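Local coordinates for protein N-alpha-acetyltransferase 35, NatC auxiliary subunit (Saccharomyces cerevisiae, PDB 6YGA) that serves as the auxiliary subunit of the yeast NatC N-terminal acetyltransferase, which acetylates the N-terminal methionine of the L-A virus Gag protein, at residues F329-Q334 with W719-I724; E121-S126 with G154-T159. All blocks are in the same frame, centred on the assembly; numbering follows the deposited sequence.

Contact 1 (F329-Q334 with W719-I724). With EDO (1,2-ethanediol), chain C.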
loop_
_atom_site.group_PDB
_atom_site.type_symbol
_atom_site.label_atom_id
_atom_site.label_comp_id
_atom_site.label_asym_id
_atom_site.label_seq_id
_atom_site.Cartn_x
_atom_site.Cartn_y
_atom_site.Cartn_z
ATOM N N PHE B 329 4.740 -7.236 -15.998
ATOM C CA PHE B 329 3.754 -6.229 -16.387
ATOM C C PHE B 329 3.627 -5.125 -15.348
ATOM O O PHE B 329 3.272 -3.992 -15.689
ATOM C CB PHE B 329 2.391 -6.880 -16.643
ATOM C CG PHE B 329 1.469 -6.865 -15.453
ATOM C CD1 PHE B 329 1.621 -7.792 -14.437
ATOM C CD2 PHE B 329 0.439 -5.939 -15.361
ATOM C CE1 PHE B 329 0.772 -7.791 -13.340
ATOM C CE2 PHE B 329 -0.413 -5.929 -14.267
ATOM C CZ PHE B 329 -0.247 -6.858 -13.255
ATOM N N ASN B 330 3.928 -5.429 -14.085
ATOM C CA ASN B 330 3.762 -4.491 -12.981
ATOM C C ASN B 330 5.066 -4.296 -12.218
ATOM O O ASN B 330 5.048 -3.925 -11.041
ATOM C CB ASN B 330 2.655 -4.986 -12.046
ATOM C CG ASN B 330 2.138 -3.906 -11.112
ATOM O OD1 ASN B 330 2.113 -2.729 -11.463
ATOM N ND2 ASN B 330 1.738 -4.305 -9.911
ATOM N N LYS B 331 6.202 -4.531 -12.869
ATOM C CA LYS B 331 7.487 -4.621 -12.185
ATOM C C LYS B 331 8.332 -3.363 -12.305
ATOM O O LYS B 331 8.969 -2.959 -11.329
ATOM C CB LYS B 331 8.282 -5.813 -12.728
ATOM C CG LYS B 331 9.554 -6.133 -11.962
ATOM C CD LYS B 331 9.272 -6.361 -10.480
ATOM C CE LYS B 331 8.297 -7.513 -10.239
ATOM N NZ LYS B 331 8.810 -8.829 -10.707
ATOM N N LEU B 332 8.369 -2.746 -13.486
ATOM C CA LEU B 332 9.226 -1.584 -13.683
ATOM C C LEU B 332 8.657 -0.353 -12.990
ATOM O O LEU B 332 9.405 0.442 -12.409
ATOM C CB LEU B 332 9.421 -1.342 -15.175
ATOM C CG LEU B 332 10.163 -2.495 -15.852
ATOM C CD1 LEU B 332 10.224 -2.277 -17.341
ATOM C CD2 LEU B 332 11.562 -2.631 -15.274
ATOM N N GLU B 333 7.339 -0.179 -13.037
ATOM C CA GLU B 333 6.678 0.867 -12.270
ATOM C C GLU B 333 5.261 0.416 -11.958
ATOM O O GLU B 333 4.695 -0.442 -12.642
ATOM C CB GLU B 333 6.677 2.211 -13.011
ATOM C CG GLU B 333 5.853 2.230 -14.286
ATOM C CD GLU B 333 5.899 3.574 -14.990
ATOM O OE1 GLU B 333 6.737 4.420 -14.613
ATOM O OE2 GLU B 333 5.095 3.784 -15.922
ATOM N N GLN B 334 4.693 1.003 -10.908
ATOM C CA GLN B 334 3.380 0.591 -10.435
ATOM C C GLN B 334 2.301 0.988 -11.437
ATOM O O GLN B 334 2.184 2.159 -11.808
ATOM C CB GLN B 334 3.097 1.213 -9.068
ATOM C CG GLN B 334 1.781 0.783 -8.444
ATOM C CD GLN B 334 1.681 1.159 -6.978
ATOM O OE1 GLN B 334 2.633 0.989 -6.216
ATOM N NE2 GLN B 334 0.527 1.679 -6.579
ATOM N N TRP B 719 18.376 -0.971 -11.643
ATOM C CA TRP B 719 17.445 -1.855 -10.951
ATOM C C TRP B 719 17.809 -1.849 -9.472
ATOM O O TRP B 719 18.890 -2.310 -9.089
ATOM C CB TRP B 719 17.481 -3.268 -11.527
ATOM C CG TRP B 719 16.397 -4.126 -10.958
ATOM C CD1 TRP B 719 16.548 -5.236 -10.185
ATOM C CD2 TRP B 719 14.984 -3.916 -11.090
ATOM N NE1 TRP B 719 15.318 -5.743 -9.840
ATOM C CE2 TRP B 719 14.342 -4.948 -10.383
ATOM C CE3 TRP B 719 14.203 -2.959 -11.745
ATOM C CZ2 TRP B 719 12.955 -5.054 -10.312
ATOM C CZ3 TRP B 719 12.828 -3.063 -11.673
ATOM C CH2 TRP B 719 12.217 -4.103 -10.961
ATOM N N ASN B 720 16.896 -1.342 -8.646
ATOM C CA ASN B 720 17.187 -1.014 -7.259
ATOM C C ASN B 720 17.003 -2.190 -6.305
ATOM O O ASN B 720 16.936 -1.980 -5.088
ATOM C CB ASN B 720 16.328 0.169 -6.822
ATOM C CG ASN B 720 16.644 1.422 -7.609
ATOM O OD1 ASN B 720 17.759 1.586 -8.111
ATOM N ND2 ASN B 720 15.669 2.315 -7.722
ATOM N N TYR B 721 16.926 -3.418 -6.817
ATOM C CA TYR B 721 17.130 -4.562 -5.937
ATOM C C TYR B 721 18.573 -4.640 -5.457
ATOM O O TYR B 721 18.849 -5.313 -4.459
ATOM C CB TYR B 721 16.753 -5.870 -6.636
ATOM C CG TYR B 721 15.269 -6.166 -6.708
ATOM C CD1 TYR B 721 14.321 -5.177 -6.477
ATOM C CD2 TYR B 721 14.819 -7.447 -7.000
ATOM C CE1 TYR B 721 12.966 -5.456 -6.549
ATOM C CE2 TYR B 721 13.470 -7.735 -7.068
ATOM C CZ TYR B 721 12.548 -6.738 -6.842
ATOM O OH TYR B 721 11.207 -7.028 -6.913
ATOM N N PHE B 722 19.491 -3.967 -6.149
ATOM C CA PHE B 722 20.912 -3.960 -5.805
ATOM C C PHE B 722 21.368 -2.508 -5.726
ATOM O O PHE B 722 21.950 -1.975 -6.680
ATOM C CB PHE B 722 21.735 -4.741 -6.831
ATOM C CG PHE B 722 21.215 -6.126 -7.104
ATOM C CD1 PHE B 722 20.308 -6.349 -8.128
ATOM C CD2 PHE B 722 21.638 -7.207 -6.344
ATOM C CE1 PHE B 722 19.826 -7.621 -8.387
ATOM C CE2 PHE B 722 21.162 -8.484 -6.601
ATOM C CZ PHE B 722 20.253 -8.690 -7.624
ATOM N N PRO B 723 21.109 -1.832 -4.607
ATOM C CA PRO B 723 21.532 -0.434 -4.483
ATOM C C PRO B 723 23.046 -0.313 -4.422
ATOM O O PRO B 723 23.769 -1.278 -4.167
ATOM C CB PRO B 723 20.886 0.021 -3.169
ATOM C CG PRO B 723 20.711 -1.231 -2.389
ATOM C CD PRO B 723 20.416 -2.308 -3.398
ATOM N N ILE B 724 23.522 0.903 -4.663
ATOM C CA ILE B 724 24.950 1.194 -4.664
ATOM C C ILE B 724 25.353 1.643 -3.266
ATOM O O ILE B 724 24.819 2.628 -2.742
ATOM C CB ILE B 724 25.295 2.268 -5.708
ATOM C CG1 ILE B 724 24.690 1.914 -7.070
ATOM C CG2 ILE B 724 26.800 2.442 -5.818
ATOM C CD1 ILE B 724 25.249 0.658 -7.684
HETATM C C1 EDO C . 11.725 -10.303 -13.149
HETATM O O1 EDO C . 11.482 -9.627 -11.910
HETATM C C2 EDO C . 12.927 -11.227 -12.993
HETATM O O2 EDO C . 13.111 -11.985 -14.196
#

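Contact 2 (E121-S126 with G154-T159)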
loop_
_atom_site.group_PDB
_atom_site.type_symbol
_atom_site.label_atom_id
_atom_site.label_comp_id
_atom_site.label_asym_id
_atom_site.label_seq_id
_atom_site.Cartn_x
_atom_site.Cartn_y
_atom_site.Cartn_z
ATOM N N GLU B 121 -23.735 15.071 -6.772
ATOM C CA GLU B 121 -24.547 14.894 -5.573
ATOM C C GLU B 121 -26.029 14.979 -5.906
ATOM O O GLU B 121 -26.837 14.202 -5.383
ATOM C CB GLU B 121 -24.166 15.944 -4.525
ATOM C CG GLU B 121 -24.586 15.626 -3.086
ATOM C CD GLU B 121 -26.014 16.026 -2.766
ATOM O OE1 GLU B 121 -26.651 16.707 -3.598
ATOM O OE2 GLU B 121 -26.498 15.659 -1.674
ATOM N N SER B 122 -26.406 15.916 -6.781
ATOM C CA SER B 122 -27.813 16.098 -7.119
ATOM C C SER B 122 -28.358 14.887 -7.869
ATOM O O SER B 122 -29.453 14.396 -7.567
ATOM C CB SER B 122 -27.990 17.376 -7.941
ATOM O OG SER B 122 -29.359 17.653 -8.181
ATOM N N LEU B 123 -27.601 14.383 -8.848
ATOM C CA LEU B 123 -28.050 13.222 -9.613
ATOM C C LEU B 123 -28.136 11.977 -8.736
ATOM O O LEU B 123 -29.125 11.237 -8.789
ATOM C CB LEU B 123 -27.120 12.982 -10.805
ATOM C CG LEU B 123 -27.293 11.667 -11.572
ATOM C CD1 LEU B 123 -28.724 11.482 -12.056
ATOM C CD2 LEU B 123 -26.324 11.594 -12.745
ATOM N N LEU B 124 -27.107 11.727 -7.921
ATOM C CA LEU B 124 -27.126 10.550 -7.057
ATOM C C LEU B 124 -28.264 10.610 -6.043
ATOM O O LEU B 124 -28.798 9.566 -5.652
ATOM C CB LEU B 124 -25.783 10.399 -6.338
ATOM C CG LEU B 124 -24.603 9.915 -7.183
ATOM C CD1 LEU B 124 -23.313 9.922 -6.372
ATOM C CD2 LEU B 124 -24.880 8.526 -7.736
ATOM N N SER B 125 -28.659 11.813 -5.615
ATOM C CA SER B 125 -29.732 11.931 -4.632
ATOM C C SER B 125 -31.088 11.590 -5.240
ATOM O O SER B 125 -31.907 10.916 -4.604
ATOM C CB SER B 125 -29.751 13.338 -4.035
ATOM O OG SER B 125 -28.613 13.563 -3.219
ATOM N N SER B 126 -31.351 12.055 -6.463
ATOM C CA SER B 126 -32.595 11.683 -7.130
ATOM C C SER B 126 -32.584 10.217 -7.545
ATOM O O SER B 126 -33.638 9.572 -7.567
ATOM C CB SER B 126 -32.834 12.574 -8.348
ATOM O OG SER B 126 -32.039 12.163 -9.447
ATOM N N GLY B 154 -22.426 9.900 -16.959
ATOM C CA GLY B 154 -21.323 9.049 -17.374
ATOM C C GLY B 154 -20.326 8.809 -16.257
ATOM O O GLY B 154 -19.895 7.677 -16.022
ATOM N N VAL B 155 -19.951 9.876 -15.549
ATOM C CA VAL B 155 -19.025 9.736 -14.429
ATOM C C VAL B 155 -19.667 8.935 -13.300
ATOM O O VAL B 155 -19.010 8.101 -12.667
ATOM C CB VAL B 155 -18.551 11.123 -13.956
ATOM C CG1 VAL B 155 -17.668 11.000 -12.727
ATOM C CG2 VAL B 155 -17.804 11.831 -15.075
ATOM N N CYS B 156 -20.956 9.162 -13.034
ATOM C CA CYS B 156 -21.634 8.380 -12.004
ATOM C C CYS B 156 -21.695 6.908 -12.390
ATOM O O CYS B 156 -21.606 6.028 -11.526
ATOM C CB CYS B 156 -23.039 8.926 -11.748
ATOM S SG CYS B 156 -23.103 10.478 -10.821
ATOM N N TYR B 157 -21.846 6.620 -13.686
ATOM C CA TYR B 157 -21.776 5.236 -14.141
ATOM C C TYR B 157 -20.379 4.667 -13.928
ATOM O O TYR B 157 -20.223 3.480 -13.623
ATOM C CB TYR B 157 -22.177 5.137 -15.615
ATOM C CG TYR B 157 -22.348 3.713 -16.097
ATOM C CD1 TYR B 157 -23.573 3.066 -15.990
ATOM C CD2 TYR B 157 -21.283 3.012 -16.650
ATOM C CE1 TYR B 157 -23.735 1.763 -16.421
ATOM C CE2 TYR B 157 -21.435 1.708 -17.085
ATOM C CZ TYR B 157 -22.662 1.091 -16.968
ATOM O OH TYR B 157 -22.816 -0.206 -17.398
ATOM N N LEU B 158 -19.350 5.506 -14.077
ATOM C CA LEU B 158 -17.979 5.047 -13.875
ATOM C C LEU B 158 -17.739 4.644 -12.426
ATOM O O LEU B 158 -17.224 3.553 -12.151
ATOM C CB LEU B 158 -16.994 6.137 -14.295
ATOM C CG LEU B 158 -15.516 5.832 -14.051
ATOM C CD1 LEU B 158 -15.017 4.755 -15.010
ATOM C CD2 LEU B 158 -14.681 7.097 -14.170
ATOM N N THR B 159 -18.102 5.516 -11.481
ATOM C CA THR B 159 -17.867 5.216 -10.072
ATOM C C THR B 159 -18.618 3.969 -9.632
ATOM O O THR B 159 -18.131 3.220 -8.777
ATOM C CB THR B 159 -18.266 6.405 -9.198
ATOM O OG1 THR B 159 -19.694 6.501 -9.148
ATOM C CG2 THR B 159 -17.699 7.700 -9.759
#

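Contact 1 (F329-Q334 with W719-I724)
Lys-331 and Trp-719 meet at the far rim of the indole, and their side chains cross at about a right angle. The six-membered half of the ring, with CH2 leading, reaches the lysine chain at CG and CD: Lys-331 CG stands 3.5 Å from Trp-719 CH2, and CD 3.7 Å from that same carbon. In the plane of the indole and at its edge lies Lys-331 O, 3.5 Å from CH2 of Trp-719, so backbone and side chain of one residue both border the rim. Next to it, Leu-332 sends CD2 obliquely to Trp-719 CZ3, at 3.8 Å. With CG anti to the backbone N (chi1 -172°), the indole of Trp-719 is set beside its own carbonyl carbon, and its six-membered ring comes to the lysine.

The lysine illustrates how one side chain can be apolar along its shaft and polar at its tip. Bent at chi2, chi3 and chi4, it curls so that NZ gives hydrogen bonds to Lys-327 O and, at 3.0 Å, to O1 of a 1,2-ethanediol, probably from the crystallisation liquor. Tyr-721 takes a lesser part, its OH 4.1 Å from Lys-331 CD and hydrogen-bonded to Glu-449; one face of its ring receives Trp-719 NE1, offset toward the rim.

Two loops are thereby joined, the one between helices 319-328 and 337-347 and the one linking the antiparallel strands 708-713 and 724-729. Helix 668-701 touches both sides, with Leu-670 against Leu-332 and Tyr-674 edge-to-face with Trp-719, while helix 433-456 packs against Tyr-721.

Contact 2 (E121-S126 with G154-T159)
Cys-156 directs its side chain at helix 118-129 and touches two consecutive leucines there, Leu-123 and Leu-124. These apolar contacts are the whole of the direct meeting between 121-126 and 154-159. The thiol sulfur is their common point: Leu-123 brings one methyl, CD2, to 3.9 Å from Cys-156 SG, and Leu-124 lies alongside with CG 4.0 Å and CD2 4.1 Å from that sulfur. The leucines reach it by different first torsions. In Leu-123 the branch is anti to the backbone N (chi1 170°), whereas in Leu-124 it is anti to the carbonyl carbon (chi1 -74°), and its end comes nearer the neighbouring helix than its CB does.

None of the hydrogen bonds here spans the two segments; two side-chain bonds run back along their own helices. Ser-125 OG donates to Glu-121 O at 2.9 Å, and Ser-125 N reaches the same oxygen from the opposite face of the carbonyl plane, so one residue grips that acceptor twice. On the other helix Thr-159 OG1 donates back to Cys-156 O at 3.1 Å, with a bent C=O to donor angle of 118°.

As an example of buried helix packing, the contact places short helix 118-129 against long helix 142-167. Ile-152 and Leu-153 of the latter also touch Leu-123; Leu-115 and Phe-184, from loops, touch Leu-124; and helix 85-104 packs against Val-155, Leu-158 and Thr-159.

Contact 2 comes first along the chain and closes before contact 1 opens; their centres lie 39 Å apart, with about 18 Å between nearest atoms, so neither touches the other. Contact 2 falls in the Mak10 homology region, where it pairs helices 118-129 and 142-167, and contact 1 in the NAA35-like TPR-repeat region, where it joins loops 385 residues apart. No helix or strand is common to both. Their reach along the sequence differs accordingly: 121-126 with 154-159 ties neighbouring helices locally, whereas 329-334 with 719-724 brings the loop of the C-terminal strand pair back to the loop between helices 319-328 and 337-347 in this mostly helical subunit.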